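PDB 6DB1: putative methyl-accepting chemotaxis protein from Salmonella enterica subsp. enterica serovar Typhimurium str. LT2, which probably senses chemical signals in the periplasm through this N-terminal ligand-binding domain and passes them to the chemotaxis machinery. Local coordinates for residues Q30-A41 against F53-M63. Numbering follows the deposited sequence.
Sequences QYFRFVTRLSRA and FAPARQSLENM
Arg-37 and Ser-59 interlock at the centre of an antiparallel helix-helix contact, where the far half of helix 13-46 meets the start of helix 54-73. Over 30-41 and 54-63 the axes come within 8.4 Å, with a signed crossing angle of -163°, and the small side chains of Ala-56 and Ser-59 are consistent with this close spacing. Ser-59 lies 5.2 Å from Phe-34 and Ala-56 5.1 Å from Arg-37, CA to CA. The packing is knobs-into-holes, with Arg-37 set among Pro-55, Ala-56, Gln-58 and Ser-59, and Ser-59 among Gln-30, Arg-33, Phe-34 and Arg-37. In one of its two conformers the Arg-37 chain bends at chi2 (-94°) and chi3, folding its guanidinium side-on to the Pro-55 oxygen, which lies in the guanidinium plane and accepts from both NE and NH1 (NH1 to O 3.0 Å), although NE stands above the carbonyl plane. That oxygen also accepts the helical N-H of Ser-59, while NH1 reaches weakly to Gln-58 OE1. The Ser-59 hydroxyl sits over one face of the guanidinium. Such neighbouring antiparallel helices build the four-helix bundle of this sensor domain. On the bundle-core side, Phe-34 turns its ring edge to Ala-56 O and lays CD1 near Leu-60 CB, with Met-102 of helix 80-105 against its side chain. Towards the loop, Leu-38 and Ala-41 meet the Phe-53 ring, Leu-38 CD1 at its edge. At the other end selenomethionine Met-63, in one of two conformers, brings SE to 5.0 Å from the Tyr-31 ring centroid, a Met-aromatic contact at the ring edge, while the Tyr-31 hydroxyl bonds to Ser-125 of helix 110-144. Asn-62 ND2 donates to Gln-30 OE1 from above the carbonyl plane, 3.2 Å away, the two amides nearly perpendicular.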
ATOM      1  N   GLN A  30      -4.400   4.728   0.077  1.00 39.34           N
ATOM      2  CA  GLN A  30      -5.520   5.669  -0.166  1.00 41.31           C
ATOM      3  C   GLN A  30      -6.114   5.474  -1.567  1.00 42.86           C
ATOM      4  O   GLN A  30      -7.320   5.717  -1.785  1.00 42.21           O
ATOM      5  CB  GLN A  30      -5.078   7.116   0.023  1.00 40.20           C
ATOM      6  CG  GLN A  30      -4.667   7.436   1.453  1.00 41.18           C
ATOM      7  CD  GLN A  30      -5.817   7.314   2.416  1.00 43.52           C
ATOM      8  OE1 GLN A  30      -6.963   7.613   2.092  1.00 42.52           O
ATOM      9  NE2 GLN A  30      -5.502   6.902   3.627  1.00 46.65           N
ATOM     10  N   TYR A  31      -5.279   5.079  -2.516  1.00 42.30           N
ATOM     11  CA  TYR A  31      -5.780   4.789  -3.818  1.00 44.07           C
ATOM     12  C   TYR A  31      -6.622   3.501  -3.765  1.00 47.53           C
ATOM     13  O   TYR A  31      -7.763   3.488  -4.259  1.00 48.27           O
ATOM     14  CB  TYR A  31      -4.639   4.675  -4.826  1.00 45.71           C
ATOM     15  CG  TYR A  31      -5.067   4.019  -6.110  1.00 49.97           C
ATOM     16  CD1 TYR A  31      -5.920   4.666  -6.990  1.00 50.88           C
ATOM     17  CD2 TYR A  31      -4.654   2.734  -6.421  1.00 53.18           C
ATOM     18  CE1 TYR A  31      -6.345   4.052  -8.154  1.00 54.99           C
ATOM     19  CE2 TYR A  31      -5.064   2.111  -7.588  1.00 56.60           C
ATOM     20  CZ  TYR A  31      -5.911   2.774  -8.457  1.00 56.64           C
ATOM     21  OH  TYR A  31      -6.311   2.171  -9.615  1.00 63.42           O
ATOM     22  N   PHE A  32      -6.098   2.422  -3.164  1.00 47.24           N
ATOM     23  CA  PHE A  32      -6.882   1.185  -3.114  1.00 50.65           C
ATOM     24  C   PHE A  32      -8.190   1.454  -2.376  1.00 51.67           C
ATOM     25  O   PHE A  32      -9.239   0.963  -2.793  1.00 53.54           O
ATOM     26  CB  PHE A  32      -6.137  -0.000  -2.491  1.00 51.74           C
ATOM     27  CG  PHE A  32      -4.946  -0.486  -3.280  1.00 52.85           C
ATOM     28  CD1 PHE A  32      -4.959  -0.478  -4.667  1.00 54.76           C
ATOM     29  CD2 PHE A  32      -3.867  -1.071  -2.642  1.00 53.67           C
ATOM     30  CE1 PHE A  32      -3.874  -0.945  -5.394  1.00 56.15           C
ATOM     31  CE2 PHE A  32      -2.785  -1.547  -3.371  1.00 55.99           C
ATOM     32  CZ  PHE A  32      -2.789  -1.482  -4.747  1.00 55.70           C
ATOM     33  N   ARG A  33      -8.132   2.238  -1.311  1.00 49.35           N
ATOM     34  CA  ARG A  33      -9.341   2.540  -0.594  1.00 53.26           C
ATOM     35  C   ARG A  33     -10.333   3.209  -1.543  1.00 54.59           C
ATOM     36  O   ARG A  33     -11.464   2.759  -1.663  1.00 56.79           O
ATOM     37  CB  ARG A  33      -9.079   3.425   0.626  1.00 55.62           C
ATOM     38  CG  ARG A  33      -8.490   2.683   1.818  1.00 58.54           C
ATOM     39  CD  ARG A  33      -8.263   3.617   2.987  1.00 61.72           C
ATOM     40  NE  ARG A  33      -7.867   2.889   4.176  1.00 69.20           N
ATOM     41  CZ  ARG A  33      -7.599   3.455   5.343  1.00 75.24           C
ATOM     42  NH1 ARG A  33      -7.656   4.772   5.458  1.00 78.42           N
ATOM     43  NH2 ARG A  33      -7.282   2.705   6.384  1.00 77.55           N
ATOM     44  N   PHE A  34      -9.885   4.254  -2.221  1.00 53.34           N
ATOM     45  CA  PHE A  34     -10.718   5.009  -3.124  1.00 53.72           C
ATOM     46  C   PHE A  34     -11.530   4.096  -4.045  1.00 56.18           C
ATOM     47  O   PHE A  34     -12.706   4.334  -4.238  1.00 57.89           O
ATOM     48  CB  PHE A  34      -9.876   5.945  -3.990  1.00 53.15           C
ATOM     49  CG  PHE A  34     -10.640   6.510  -5.156  1.00 54.93           C
ATOM     50  CD1 PHE A  34     -11.501   7.580  -4.982  1.00 54.44           C
ATOM     51  CD2 PHE A  34     -10.524   5.948  -6.416  1.00 55.06           C
ATOM     52  CE1 PHE A  34     -12.230   8.082  -6.045  1.00 56.83           C
ATOM     53  CE2 PHE A  34     -11.248   6.458  -7.481  1.00 57.96           C
ATOM     54  CZ  PHE A  34     -12.106   7.517  -7.292  1.00 58.82           C
ATOM     55  N   VAL A  35     -10.887   3.079  -4.612  1.00 56.21           N
ATOM     56  CA  VAL A  35     -11.530   2.187  -5.550  1.00 57.97           C
ATOM     57  C   VAL A  35     -12.651   1.410  -4.856  1.00 61.84           C
ATOM     58  O   VAL A  35     -13.681   1.168  -5.462  1.00 62.01           O
ATOM     59  CB  VAL A  35     -10.521   1.223  -6.198  1.00 58.35           C
ATOM     60  CG1 VAL A  35     -11.219   0.153  -7.027  1.00 63.17           C
ATOM     61  CG2 VAL A  35      -9.495   1.967  -7.036  1.00 56.86           C
ATOM     62  N   THR A  36     -12.446   1.017  -3.602  1.00 63.48           N
ATOM     63  CA  THR A  36     -13.453   0.252  -2.882  1.00 65.80           C
ATOM     64  C   THR A  36     -14.568   1.176  -2.380  1.00 66.33           C
ATOM     65  O   THR A  36     -15.757   0.863  -2.524  1.00 69.81           O
ATOM     66  CB  THR A  36     -12.846  -0.527  -1.711  1.00 68.51           C
ATOM     67  OG1 THR A  36     -12.395   0.403  -0.728  1.00 68.63           O
ATOM     68  CG2 THR A  36     -11.704  -1.427  -2.126  1.00 69.04           C
ATOM     69  N   ARG A  37     -14.160   2.307  -1.808  0.50 62.81           N
ATOM     70  CA  ARG A  37     -15.074   3.312  -1.277  0.50 62.96           C
ATOM     71  C   ARG A  37     -16.130   3.647  -2.340  0.50 65.29           C
ATOM     72  O   ARG A  37     -17.347   3.509  -2.119  0.50 66.46           O
ATOM     73  CB  ARG A  37     -14.288   4.581  -0.919  0.50 59.89           C
ATOM     74  CG  ARG A  37     -12.994   4.337  -0.151  0.50 56.70           C
ATOM     75  CD  ARG A  37     -13.033   4.407   1.365  0.50 56.92           C
ATOM     76  NE  ARG A  37     -13.033   5.784   1.852  0.50 55.55           N
ATOM     77  CZ  ARG A  37     -12.785   6.142   3.109  0.50 55.27           C
ATOM     78  NH1 ARG A  37     -12.842   7.416   3.461  0.50 54.10           N
ATOM     79  NH2 ARG A  37     -12.478   5.225   4.010  0.50 57.63           N
ATOM     80  N   LEU A  38     -15.628   4.036  -3.512  1.00 65.28           N
ATOM     81  CA  LEU A  38     -16.457   4.491  -4.656  1.00 65.90           C
ATOM     82  C   LEU A  38     -17.378   3.373  -5.163  1.00 67.39           C
ATOM     83  O   LEU A  38     -18.522   3.641  -5.577  1.00 66.89           O
ATOM     84  CB  LEU A  38     -15.544   4.973  -5.788  1.00 65.99           C
ATOM     85  CG  LEU A  38     -16.270   5.532  -7.013  1.00 67.27           C
ATOM     86  CD1 LEU A  38     -17.275   6.596  -6.596  1.00 66.34           C
ATOM     87  CD2 LEU A  38     -15.288   6.090  -8.037  1.00 67.41           C
ATOM     88  N   SER A  39     -16.868   2.149  -5.174  1.00 68.07           N
ATOM     89  CA  SER A  39     -17.642   1.009  -5.644  1.00 69.65           C
ATOM     90  C   SER A  39     -18.868   0.783  -4.739  1.00 70.59           C
ATOM     91  O   SER A  39     -19.983   0.582  -5.241  1.00 68.40           O
ATOM     92  CB  SER A  39     -16.769  -0.215  -5.735  1.00 71.43           C
ATOM     93  OG  SER A  39     -17.525  -1.353  -6.109  1.00 72.91           O
ATOM     94  N   ARG A  40     -18.685   0.842  -3.416  1.00 71.09           N
ATOM     95  CA  ARG A  40     -19.811   0.632  -2.496  1.00 74.09           C
ATOM     96  C   ARG A  40     -20.852   1.746  -2.673  1.00 73.11           C
ATOM     97  O   ARG A  40     -22.071   1.484  -2.627  1.00 71.37           O
ATOM     98  CB  ARG A  40     -19.341   0.554  -1.042  1.00 77.13           C
ATOM     99  CG  ARG A  40     -18.365  -0.580  -0.761  1.00 80.45           C
ATOM    100  CD  ARG A  40     -18.193  -0.818   0.727  1.00 84.01           C
ATOM    101  NE  ARG A  40     -17.969   0.424   1.457  1.00 84.27           N
ATOM    102  CZ  ARG A  40     -16.789   1.017   1.608  1.00 83.84           C
ATOM    103  NH1 ARG A  40     -15.705   0.490   1.065  1.00 86.37           N
ATOM    104  NH2 ARG A  40     -16.697   2.137   2.306  1.00 81.35           N
ATOM    105  N   ALA A  41     -20.387   2.980  -2.881  1.00 70.09           N
ATOM    106  CA  ALA A  41     -21.318   4.102  -3.089  1.00 70.31           C
ATOM    107  C   ALA A  41     -22.139   3.870  -4.373  1.00 72.01           C
ATOM    108  O   ALA A  41     -23.332   4.198  -4.420  1.00 69.68           O
ATOM    109  CB  ALA A  41     -20.565   5.410  -3.131  1.00 67.35           C
ATOM    110  N   PHE A  53     -21.044  10.086  -1.174  1.00 74.39           N
ATOM    111  CA  PHE A  53     -19.743  10.197  -1.830  1.00 70.27           C
ATOM    112  C   PHE A  53     -18.688  10.787  -0.893  1.00 69.45           C
ATOM    113  O   PHE A  53     -17.508  10.775  -1.239  1.00 68.34           O
ATOM    114  CB  PHE A  53     -19.836  11.075  -3.076  1.00 70.52           C
ATOM    115  CG  PHE A  53     -20.676  10.479  -4.170  1.00 72.00           C
ATOM    116  CD1 PHE A  53     -20.264   9.321  -4.809  1.00 71.31           C
ATOM    117  CD2 PHE A  53     -21.856  11.082  -4.579  1.00 74.63           C
ATOM    118  CE1 PHE A  53     -21.030   8.760  -5.817  1.00 73.17           C
ATOM    119  CE2 PHE A  53     -22.615  10.528  -5.599  1.00 75.32           C
ATOM    120  CZ  PHE A  53     -22.200   9.370  -6.217  1.00 74.58           C
ATOM    121  N   ALA A  54     -19.104  11.276   0.280  1.00 69.18           N
ATOM    122  CA  ALA A  54     -18.190  11.926   1.247  1.00 70.89           C
ATOM    123  C   ALA A  54     -16.897  11.115   1.466  1.00 70.21           C
ATOM    124  O   ALA A  54     -15.800  11.710   1.454  1.00 66.18           O
ATOM    125  CB  ALA A  54     -18.911  12.177   2.551  1.00 73.56           C
ATOM    126  N   PRO A  55     -17.009   9.774   1.682  1.00 70.40           N
ATOM    127  CA  PRO A  55     -15.840   8.900   1.940  1.00 68.36           C
ATOM    128  C   PRO A  55     -14.892   8.725   0.741  1.00 67.69           C
ATOM    129  O   PRO A  55     -13.662   8.697   0.915  1.00 62.42           O
ATOM    130  CB  PRO A  55     -16.394   7.523   2.331  1.00 70.01           C
ATOM    131  CG  PRO A  55     -17.856   7.563   1.951  1.00 71.24           C
ATOM    132  CD  PRO A  55     -18.247   9.025   1.934  1.00 70.27           C
ATOM    133  N   ALA A  56     -15.447   8.565  -0.454  1.00 67.32           N
ATOM    134  CA  ALA A  56     -14.589   8.424  -1.630  1.00 66.05           C
ATOM    135  C   ALA A  56     -13.820   9.733  -1.827  1.00 64.17           C
ATOM    136  O   ALA A  56     -12.605   9.720  -2.042  1.00 64.76           O
ATOM    137  CB  ALA A  56     -15.405   8.060  -2.842  1.00 65.19           C
ATOM    138  N   ARG A  57     -14.537  10.853  -1.727  1.00 63.16           N
ATOM    139  CA  ARG A  57     -13.932  12.181  -1.852  1.00 64.34           C
ATOM    140  C   ARG A  57     -12.790  12.314  -0.836  1.00 63.97           C
ATOM    141  O   ARG A  57     -11.783  12.961  -1.120  1.00 60.02           O
ATOM    142  CB  ARG A  57     -14.951  13.301  -1.599  1.00 65.94           C
ATOM    143  CG  ARG A  57     -15.984  13.512  -2.700  1.00 68.90           C
ATOM    144  CD  ARG A  57     -17.111  14.439  -2.250  1.00 70.85           C
ATOM    145  NE  ARG A  57     -18.111  14.656  -3.290  1.00 73.56           N
ATOM    146  CZ  ARG A  57     -19.284  15.269  -3.118  1.00 75.09           C
ATOM    147  NH1 ARG A  57     -20.124  15.390  -4.134  1.00 72.81           N
ATOM    148  NH2 ARG A  57     -19.626  15.733  -1.931  1.00 78.91           N
ATOM    149  N   GLN A  58     -12.974  11.732   0.355  1.00 62.61           N
ATOM    150  CA  GLN A  58     -11.963  11.801   1.403  1.00 62.70           C
ATOM    151  C   GLN A  58     -10.689  11.087   0.942  1.00 62.01           C
ATOM    152  O   GLN A  58      -9.592  11.571   1.168  1.00 60.05           O
ATOM    153  CB  GLN A  58     -12.481  11.176   2.702  1.00 63.70           C
ATOM    154  CG  GLN A  58     -11.402  10.966   3.755  1.00 66.22           C
ATOM    155  CD  GLN A  58     -11.961  10.464   5.063  1.00 70.54           C
ATOM    156  OE1 GLN A  58     -11.522   9.447   5.596  1.00 75.90           O
ATOM    157  NE2 GLN A  58     -12.958  11.162   5.582  1.00 70.51           N
ATOM    158  N   SER A  59     -10.861   9.925   0.326  1.00 61.55           N
ATOM    159  CA  SER A  59      -9.737   9.140  -0.139  1.00 61.66           C
ATOM    160  C   SER A  59      -9.022   9.872  -1.287  1.00 59.74           C
ATOM    161  O   SER A  59      -7.803   9.984  -1.272  1.00 60.53           O
ATOM    162  CB  SER A  59     -10.187   7.747  -0.515  1.00 63.52           C
ATOM    163  OG  SER A  59     -10.689   7.058   0.631  1.00 63.12           O
ATOM    164  N   LEU A  60      -9.781  10.374  -2.260  1.00 57.70           N
ATOM    165  CA  LEU A  60      -9.217  11.115  -3.379  1.00 57.92           C
ATOM    166  C   LEU A  60      -8.405  12.285  -2.827  1.00 58.57           C
ATOM    167  O   LEU A  60      -7.250  12.485  -3.204  1.00 59.16           O
ATOM    168  CB  LEU A  60     -10.348  11.592  -4.295  1.00 57.76           C
ATOM    169  CG  LEU A  60      -9.934  12.392  -5.531  1.00 59.31           C
ATOM    170  CD1 LEU A  60     -10.977  12.272  -6.620  1.00 61.05           C
ATOM    171  CD2 LEU A  60      -9.682  13.857  -5.207  1.00 59.50           C
ATOM    172  N   GLU A  61      -8.998  13.011  -1.887  1.00 52.30           N
ATOM    173  CA  GLU A  61      -8.326  14.142  -1.279  1.00 53.69           C
ATOM    174  C   GLU A  61      -7.070  13.673  -0.521  1.00 50.03           C
ATOM    175  O   GLU A  61      -6.049  14.364  -0.556  1.00 47.70           O
ATOM    176  CB  GLU A  61      -9.279  14.923  -0.378  1.00 58.83           C
ATOM    177  CG  GLU A  61      -9.369  16.379  -0.759  1.00 62.38           C
ATOM    178  CD  GLU A  61      -8.037  17.101  -0.723  1.00 64.01           C
ATOM    179  OE1 GLU A  61      -7.879  18.079  -1.480  1.00 67.43           O
ATOM    180  OE2 GLU A  61      -7.160  16.689   0.069  1.00 67.10           O
ATOM    181  N   ASN A  62      -7.119  12.508   0.133  1.00 49.27           N
ATOM    182  CA  ASN A  62      -5.942  11.990   0.864  1.00 47.01           C
ATOM    183  C   ASN A  62      -4.833  11.593  -0.131  1.00 43.71           C
ATOM    184  O   ASN A  62      -3.643  11.766   0.158  1.00 41.63           O
ATOM    185  CB  ASN A  62      -6.302  10.825   1.791  1.00 48.86           C
ATOM    186  CG  ASN A  62      -7.049  11.236   3.043  1.00 54.45           C
ATOM    187  OD1 ASN A  62      -7.060  12.407   3.423  1.00 55.13           O
ATOM    188  ND2 ASN A  62      -7.638  10.263   3.724  1.00 57.00           N
HETATM  189  N   MSE A  63      -5.229  11.063  -1.291  0.50 43.21           N
HETATM  190  CA  MSE A  63      -4.288  10.653  -2.334  0.50 41.10           C
HETATM  191  C   MSE A  63      -3.580  11.868  -2.898  0.50 40.80           C
HETATM  192  O   MSE A  63      -2.380  11.837  -3.174  0.50 37.42           O
HETATM  193  CB  MSE A  63      -5.109   9.925  -3.395  0.50 42.51           C
HETATM  194  CG  MSE A  63      -4.295   9.019  -4.318  0.50 41.50           C
HETATM  195 SE   MSE A  63      -5.508   8.031  -5.526  0.50 45.98          SE
HETATM  196  CE  MSE A  63      -4.239   7.847  -7.023  0.50 44.14           C
TER